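Local coordinates for protein endo-polygalacturonase (Pectobacterium carotovorum subsp. carotovorum, PDB 1BHE) that hydrolyses the alpha-1,4-linked galacturonic acid backbone of pectin as a secreted family 28 endo-polygalacturonase, helping to macerate and soft-rot plant tissue, at residues F330-V341 / K357-Q368. Residues are numbered along the deposited sequence; the frame is centred on the assembly and turned at random.
Sequences FKDVTSETKGVV and KNVKLTSDSTWQ
Val341 lies against one face of the Trp367 indole, its CG1 3.5 Å from Trp367 CE3, both side chains pointing the same way into the interior. Its chi1 of 166° puts CG1 anti to the backbone N and against the indole, leaving CG2 to press on Leu361 CD1 at a tight 3.4 Å; that leucine methyl also sits over the indole, near its rim. Leu361 CD2 in turn packs on Ser335 CB, and Val359 CG2 on Phe330 CB, 3.9 Å away. The backbones carrying these side chains pair in parallel: Ser335 N to Lys360 O, then, past the turn, Val341 N to Thr366 O (2.8 Å) and Gln368 N to Val341 O. At the corner, amide and carboxylate of Asn358 and Asp332 meet with planes nearly perpendicular (88°), but ND2 to OD1 is suspiciously short at 2.5 Å, so the exact geometry is doubtful; Lys331 NZ makes a salt bridge to Asp332 OD2 whose hydrogen bond is weak (3.3 Å). In the loop between the two strand pairs, a water takes the Thr362 N-H, donates to Thr337 O, and meets Ser365 OG, which accepts from Gly339 N at 3.3 Å. Strand 306-311 continues the stack, Pro307 and Ile308 touching Val341. Between these successive coils of the right-handed parallel beta-helix, inner cohesion is mainly apolar, while side-chain and water bonds tie the bends.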
ATOM      1  N   PHE A 330      -8.739  11.515  17.693  1.00 22.22           N
ATOM      2  CA  PHE A 330      -9.130  10.123  17.839  1.00 22.23           C
ATOM      3  C   PHE A 330     -10.486  10.097  18.557  1.00 22.60           C
ATOM      4  O   PHE A 330     -10.605  10.687  19.630  1.00 23.12           O
ATOM      5  CB  PHE A 330      -8.135   9.292  18.630  1.00 21.56           C
ATOM      6  CG  PHE A 330      -6.728   9.194  18.130  1.00 21.10           C
ATOM      7  CD1 PHE A 330      -5.827  10.225  18.313  1.00 20.87           C
ATOM      8  CD2 PHE A 330      -6.293   8.048  17.477  1.00 20.79           C
ATOM      9  CE1 PHE A 330      -4.530  10.135  17.847  1.00 20.81           C
ATOM     10  CE2 PHE A 330      -4.995   7.941  17.020  1.00 20.56           C
ATOM     11  CZ  PHE A 330      -4.112   8.985  17.201  1.00 20.65           C
ATOM     12  N   LYS A 331     -11.474   9.433  17.980  1.00 23.00           N
ATOM     13  CA  LYS A 331     -12.800   9.358  18.574  1.00 23.49           C
ATOM     14  C   LYS A 331     -13.386   7.957  18.491  1.00 23.59           C
ATOM     15  O   LYS A 331     -13.404   7.325  17.430  1.00 22.86           O
ATOM     16  CB  LYS A 331     -13.753  10.348  17.893  1.00 24.19           C
ATOM     17  CG  LYS A 331     -15.133  10.416  18.529  1.00 25.18           C
ATOM     18  CD  LYS A 331     -15.905  11.634  18.049  1.00 25.82           C
ATOM     19  CE  LYS A 331     -17.070  11.963  18.967  1.00 26.51           C
ATOM     20  NZ  LYS A 331     -17.947  10.785  19.208  1.00 27.41           N
ATOM     21  N   ASP A 332     -13.905   7.465  19.625  1.00 23.04           N
ATOM     22  CA  ASP A 332     -14.498   6.131  19.679  1.00 23.29           C
ATOM     23  C   ASP A 332     -13.511   5.079  19.162  1.00 23.60           C
ATOM     24  O   ASP A 332     -13.772   4.376  18.186  1.00 23.22           O
ATOM     25  CB  ASP A 332     -15.789   6.084  18.848  1.00 23.56           C
ATOM     26  CG  ASP A 332     -16.902   6.901  19.476  1.00 24.25           C
ATOM     27  OD1 ASP A 332     -16.962   6.965  20.723  1.00 24.21           O
ATOM     28  OD2 ASP A 332     -17.715   7.480  18.725  1.00 23.89           O
ATOM     29  N   VAL A 333     -12.372   4.980  19.834  1.00 23.56           N
ATOM     30  CA  VAL A 333     -11.329   4.016  19.487  1.00 24.09           C
ATOM     31  C   VAL A 333     -11.167   3.036  20.653  1.00 24.67           C
ATOM     32  O   VAL A 333     -10.925   3.470  21.783  1.00 24.79           O
ATOM     33  CB  VAL A 333      -9.995   4.707  19.175  1.00 23.79           C
ATOM     34  CG1 VAL A 333      -8.852   3.709  19.047  1.00 23.89           C
ATOM     35  CG2 VAL A 333     -10.093   5.531  17.892  1.00 23.81           C
ATOM     36  N   THR A 334     -11.340   1.746  20.393  1.00 24.99           N
ATOM     37  CA  THR A 334     -11.227   0.732  21.426  1.00 25.33           C
ATOM     38  C   THR A 334     -10.145  -0.304  21.116  1.00 25.66           C
ATOM     39  O   THR A 334     -10.004  -0.779  19.991  1.00 25.40           O
ATOM     40  CB  THR A 334     -12.544  -0.050  21.619  1.00 25.63           C
ATOM     41  OG1 THR A 334     -13.657   0.834  21.787  1.00 25.66           O
ATOM     42  CG2 THR A 334     -12.461  -0.964  22.837  1.00 25.69           C
ATOM     43  N   SER A 335      -9.407  -0.683  22.150  1.00 25.42           N
ATOM     44  CA  SER A 335      -8.394  -1.724  22.065  1.00 25.57           C
ATOM     45  C   SER A 335      -8.739  -2.778  23.120  1.00 26.16           C
ATOM     46  O   SER A 335      -8.716  -2.498  24.319  1.00 25.88           O
ATOM     47  CB  SER A 335      -6.981  -1.192  22.254  1.00 24.87           C
ATOM     48  OG  SER A 335      -6.043  -2.211  21.949  1.00 24.66           O
ATOM     49  N   GLU A 336      -9.105  -3.967  22.662  1.00 26.63           N
ATOM     50  CA  GLU A 336      -9.557  -5.034  23.538  1.00 27.55           C
ATOM     51  C   GLU A 336      -8.473  -5.789  24.280  1.00 27.49           C
ATOM     52  O   GLU A 336      -8.792  -6.526  25.225  1.00 27.02           O
ATOM     53  CB  GLU A 336     -10.418  -6.017  22.721  1.00 28.30           C
ATOM     54  CG  GLU A 336     -11.807  -5.467  22.434  1.00 29.35           C
ATOM     55  CD  GLU A 336     -12.602  -6.300  21.454  1.00 30.17           C
ATOM     56  OE1 GLU A 336     -12.419  -7.533  21.389  1.00 30.54           O
ATOM     57  OE2 GLU A 336     -13.430  -5.709  20.727  1.00 30.70           O
ATOM     58  N   THR A 337      -7.219  -5.706  23.844  1.00 27.27           N
ATOM     59  CA  THR A 337      -6.143  -6.435  24.499  1.00 27.26           C
ATOM     60  C   THR A 337      -5.032  -5.497  24.955  1.00 27.05           C
ATOM     61  O   THR A 337      -4.902  -4.364  24.504  1.00 26.65           O
ATOM     62  CB  THR A 337      -5.517  -7.523  23.604  1.00 27.25           C
ATOM     63  OG1 THR A 337      -5.112  -6.919  22.370  1.00 26.83           O
ATOM     64  CG2 THR A 337      -6.492  -8.655  23.332  1.00 27.25           C
ATOM     65  N   LYS A 338      -4.218  -6.004  25.874  1.00 27.03           N
ATOM     66  CA  LYS A 338      -3.106  -5.266  26.450  1.00 26.96           C
ATOM     67  C   LYS A 338      -2.130  -4.766  25.394  1.00 26.74           C
ATOM     68  O   LYS A 338      -1.647  -5.553  24.581  1.00 26.40           O
ATOM     69  CB  LYS A 338      -2.388  -6.167  27.458  1.00 27.88           C
ATOM     70  CG  LYS A 338      -1.212  -5.523  28.178  1.00 28.78           C
ATOM     71  CD  LYS A 338      -0.445  -6.582  28.966  1.00 29.30           C
ATOM     72  CE  LYS A 338       0.691  -5.964  29.759  1.00 29.98           C
ATOM     73  NZ  LYS A 338       1.101  -6.836  30.899  1.00 30.88           N
ATOM     74  N   GLY A 339      -1.805  -3.476  25.431  1.00 26.09           N
ATOM     75  CA  GLY A 339      -0.869  -2.903  24.472  1.00 25.55           C
ATOM     76  C   GLY A 339      -0.213  -1.642  25.012  1.00 25.32           C
ATOM     77  O   GLY A 339      -0.472  -1.216  26.141  1.00 25.86           O
ATOM     78  N   VAL A 340       0.652  -1.039  24.209  1.00 24.45           N
ATOM     79  CA  VAL A 340       1.365   0.179  24.559  1.00 23.97           C
ATOM     80  C   VAL A 340       1.058   1.309  23.576  1.00 23.97           C
ATOM     81  O   VAL A 340       1.120   1.132  22.358  1.00 22.92           O
ATOM     82  CB  VAL A 340       2.889  -0.055  24.586  1.00 24.40           C
ATOM     83  CG1 VAL A 340       3.687   1.239  24.629  1.00 24.23           C
ATOM     84  CG2 VAL A 340       3.281  -0.926  25.776  1.00 24.31           C
ATOM     85  N   VAL A 341       0.769   2.487  24.120  1.00 23.49           N
ATOM     86  CA  VAL A 341       0.547   3.683  23.319  1.00 23.06           C
ATOM     87  C   VAL A 341       1.812   4.538  23.384  1.00 23.23           C
ATOM     88  O   VAL A 341       2.256   4.919  24.471  1.00 23.89           O
ATOM     89  CB  VAL A 341      -0.664   4.510  23.770  1.00 22.74           C
ATOM     90  CG1 VAL A 341      -0.664   5.899  23.142  1.00 22.58           C
ATOM     91  CG2 VAL A 341      -1.958   3.791  23.420  1.00 22.97           C
ATOM     92  N   LYS A 357     -11.071  11.431  22.198  1.00 32.15           N
ATOM     93  CA  LYS A 357     -12.432  11.356  22.714  1.00 32.41           C
ATOM     94  C   LYS A 357     -12.919   9.912  22.715  1.00 31.92           C
ATOM     95  O   LYS A 357     -12.951   9.238  21.688  1.00 31.50           O
ATOM     96  CB  LYS A 357     -13.400  12.231  21.915  1.00 33.20           C
ATOM     97  CG  LYS A 357     -12.954  13.672  21.734  1.00 34.16           C
ATOM     98  CD  LYS A 357     -14.140  14.618  21.633  1.00 35.01           C
ATOM     99  CE  LYS A 357     -14.509  14.891  20.181  1.00 35.39           C
ATOM    100  NZ  LYS A 357     -15.560  15.942  20.063  1.00 35.69           N
ATOM    101  N   ASN A 358     -13.281   9.412  23.893  1.00 31.43           N
ATOM    102  CA  ASN A 358     -13.760   8.052  24.058  1.00 31.00           C
ATOM    103  C   ASN A 358     -12.786   7.007  23.517  1.00 30.49           C
ATOM    104  O   ASN A 358     -13.139   6.126  22.734  1.00 30.40           O
ATOM    105  CB  ASN A 358     -15.146   7.882  23.429  1.00 31.33           C
ATOM    106  CG  ASN A 358     -15.850   6.622  23.883  1.00 31.65           C
ATOM    107  OD1 ASN A 358     -15.599   6.102  24.973  1.00 32.02           O
ATOM    108  ND2 ASN A 358     -16.757   6.113  23.057  1.00 31.87           N
ATOM    109  N   VAL A 359     -11.537   7.095  23.953  1.00 30.03           N
ATOM    110  CA  VAL A 359     -10.492   6.152  23.564  1.00 30.04           C
ATOM    111  C   VAL A 359     -10.355   5.156  24.714  1.00 30.39           C
ATOM    112  O   VAL A 359      -9.893   5.542  25.789  1.00 30.60           O
ATOM    113  CB  VAL A 359      -9.152   6.837  23.276  1.00 29.76           C
ATOM    114  CG1 VAL A 359      -8.017   5.836  23.107  1.00 29.83           C
ATOM    115  CG2 VAL A 359      -9.260   7.712  22.030  1.00 29.42           C
ATOM    116  N   LYS A 360     -10.799   3.923  24.505  1.00 30.86           N
ATOM    117  CA  LYS A 360     -10.753   2.937  25.574  1.00 31.44           C
ATOM    118  C   LYS A 360      -9.695   1.857  25.388  1.00 31.86           C
ATOM    119  O   LYS A 360      -9.772   1.020  24.491  1.00 31.26           O
ATOM    120  CB  LYS A 360     -12.126   2.272  25.740  1.00 31.93           C
ATOM    121  CG  LYS A 360     -13.169   3.160  26.402  1.00 32.65           C
ATOM    122  CD  LYS A 360     -14.542   2.945  25.779  1.00 33.20           C
ATOM    123  CE  LYS A 360     -15.602   2.727  26.848  1.00 33.64           C
ATOM    124  NZ  LYS A 360     -16.296   1.419  26.676  1.00 33.89           N
ATOM    125  N   LEU A 361      -8.707   1.882  26.276  1.00 32.18           N
ATOM    126  CA  LEU A 361      -7.629   0.904  26.289  1.00 32.91           C
ATOM    127  C   LEU A 361      -7.807   0.042  27.546  1.00 33.49           C
ATOM    128  O   LEU A 361      -8.423   0.508  28.510  1.00 33.16           O
ATOM    129  CB  LEU A 361      -6.250   1.542  26.319  1.00 32.89           C
ATOM    130  CG  LEU A 361      -5.907   2.617  25.291  1.00 33.09           C
ATOM    131  CD1 LEU A 361      -4.502   3.142  25.549  1.00 33.10           C
ATOM    132  CD2 LEU A 361      -6.021   2.093  23.869  1.00 33.13           C
ATOM    133  N   THR A 362      -7.292  -1.181  27.524  1.00 33.76           N
ATOM    134  CA  THR A 362      -7.422  -2.041  28.706  1.00 34.10           C
ATOM    135  C   THR A 362      -6.712  -1.408  29.893  1.00 33.92           C
ATOM    136  O   THR A 362      -5.834  -0.556  29.723  1.00 33.68           O
ATOM    137  CB  THR A 362      -6.888  -3.448  28.399  1.00 34.32           C
ATOM    138  OG1 THR A 362      -7.057  -4.299  29.536  1.00 35.20           O
ATOM    139  CG2 THR A 362      -5.420  -3.369  28.027  1.00 34.25           C
ATOM    140  N   SER A 363      -7.047  -1.828  31.114  1.00 34.11           N
ATOM    141  CA  SER A 363      -6.459  -1.260  32.319  1.00 33.95           C
ATOM    142  C   SER A 363      -4.979  -1.553  32.506  1.00 33.64           C
ATOM    143  O   SER A 363      -4.306  -0.814  33.234  1.00 33.73           O
ATOM    144  CB  SER A 363      -7.236  -1.654  33.578  1.00 33.86           C
ATOM    145  OG  SER A 363      -7.809  -2.941  33.523  1.00 33.47           O
ATOM    146  N   ASP A 364      -4.432  -2.580  31.866  1.00 33.45           N
ATOM    147  CA  ASP A 364      -3.019  -2.906  31.983  1.00 32.95           C
ATOM    148  C   ASP A 364      -2.183  -2.315  30.853  1.00 32.42           C
ATOM    149  O   ASP A 364      -1.011  -2.675  30.715  1.00 32.21           O
ATOM    150  CB  ASP A 364      -2.788  -4.411  32.091  1.00 32.96           C
ATOM    151  CG  ASP A 364      -3.614  -5.314  31.214  1.00 33.01           C
ATOM    152  OD1 ASP A 364      -4.409  -4.846  30.373  1.00 32.70           O
ATOM    153  OD2 ASP A 364      -3.491  -6.557  31.340  1.00 33.02           O
ATOM    154  N   SER A 365      -2.720  -1.367  30.093  1.00 31.67           N
ATOM    155  CA  SER A 365      -1.992  -0.732  29.006  1.00 30.89           C
ATOM    156  C   SER A 365      -1.121   0.422  29.488  1.00 30.60           C
ATOM    157  O   SER A 365      -1.452   1.096  30.467  1.00 30.72           O
ATOM    158  CB  SER A 365      -2.947  -0.208  27.932  1.00 30.79           C
ATOM    159  OG  SER A 365      -3.490  -1.251  27.153  1.00 30.25           O
ATOM    160  N   THR A 366      -0.015   0.659  28.785  1.00 29.68           N
ATOM    161  CA  THR A 366       0.901   1.726  29.155  1.00 29.44           C
ATOM    162  C   THR A 366       1.000   2.806  28.084  1.00 29.46           C
ATOM    163  O   THR A 366       0.973   2.552  26.883  1.00 29.28           O
ATOM    164  CB  THR A 366       2.314   1.186  29.449  1.00 29.64           C
ATOM    165  OG1 THR A 366       2.236   0.203  30.492  1.00 29.62           O
ATOM    166  CG2 THR A 366       3.269   2.289  29.888  1.00 29.68           C
ATOM    167  N   TRP A 367       1.125   4.041  28.556  1.00 28.73           N
ATOM    168  CA  TRP A 367       1.309   5.200  27.702  1.00 28.87           C
ATOM    169  C   TRP A 367       2.741   5.711  27.886  1.00 28.95           C
ATOM    170  O   TRP A 367       3.185   5.893  29.023  1.00 29.43           O
ATOM    171  CB  TRP A 367       0.329   6.316  28.034  1.00 28.81           C
ATOM    172  CG  TRP A 367      -1.129   5.995  27.961  1.00 29.05           C
ATOM    173  CD1 TRP A 367      -1.829   5.139  28.760  1.00 29.35           C
ATOM    174  CD2 TRP A 367      -2.086   6.550  27.049  1.00 29.24           C
ATOM    175  NE1 TRP A 367      -3.152   5.113  28.400  1.00 29.62           N
ATOM    176  CE2 TRP A 367      -3.338   5.979  27.351  1.00 29.56           C
ATOM    177  CE3 TRP A 367      -2.005   7.477  26.004  1.00 29.25           C
ATOM    178  CZ2 TRP A 367      -4.498   6.301  26.647  1.00 29.30           C
ATOM    179  CZ3 TRP A 367      -3.156   7.794  25.307  1.00 29.31           C
ATOM    180  CH2 TRP A 367      -4.386   7.204  25.630  1.00 29.32           C
ATOM    181  N   GLN A 368       3.466   5.910  26.798  1.00 28.43           N
ATOM    182  CA  GLN A 368       4.819   6.454  26.844  1.00 28.09           C
ATOM    183  C   GLN A 368       4.772   7.813  26.143  1.00 27.84           C
ATOM    184  O   GLN A 368       4.695   7.889  24.916  1.00 27.39           O
ATOM    185  CB  GLN A 368       5.845   5.534  26.202  1.00 28.49           C
ATOM    186  CG  GLN A 368       6.082   4.232  26.944  1.00 29.24           C
ATOM    187  CD  GLN A 368       6.933   3.228  26.202  1.00 29.94           C
ATOM    188  OE1 GLN A 368       7.418   3.465  25.094  1.00 30.47           O
ATOM    189  NE2 GLN A 368       7.142   2.066  26.821  1.00 30.19           N
TER
HETATM  190  O   HOH W   1     -14.484   3.468  22.666  1.00 25.32           O
HETATM  191  O   HOH W   2      -5.599  -1.639  25.187  1.00 17.00           O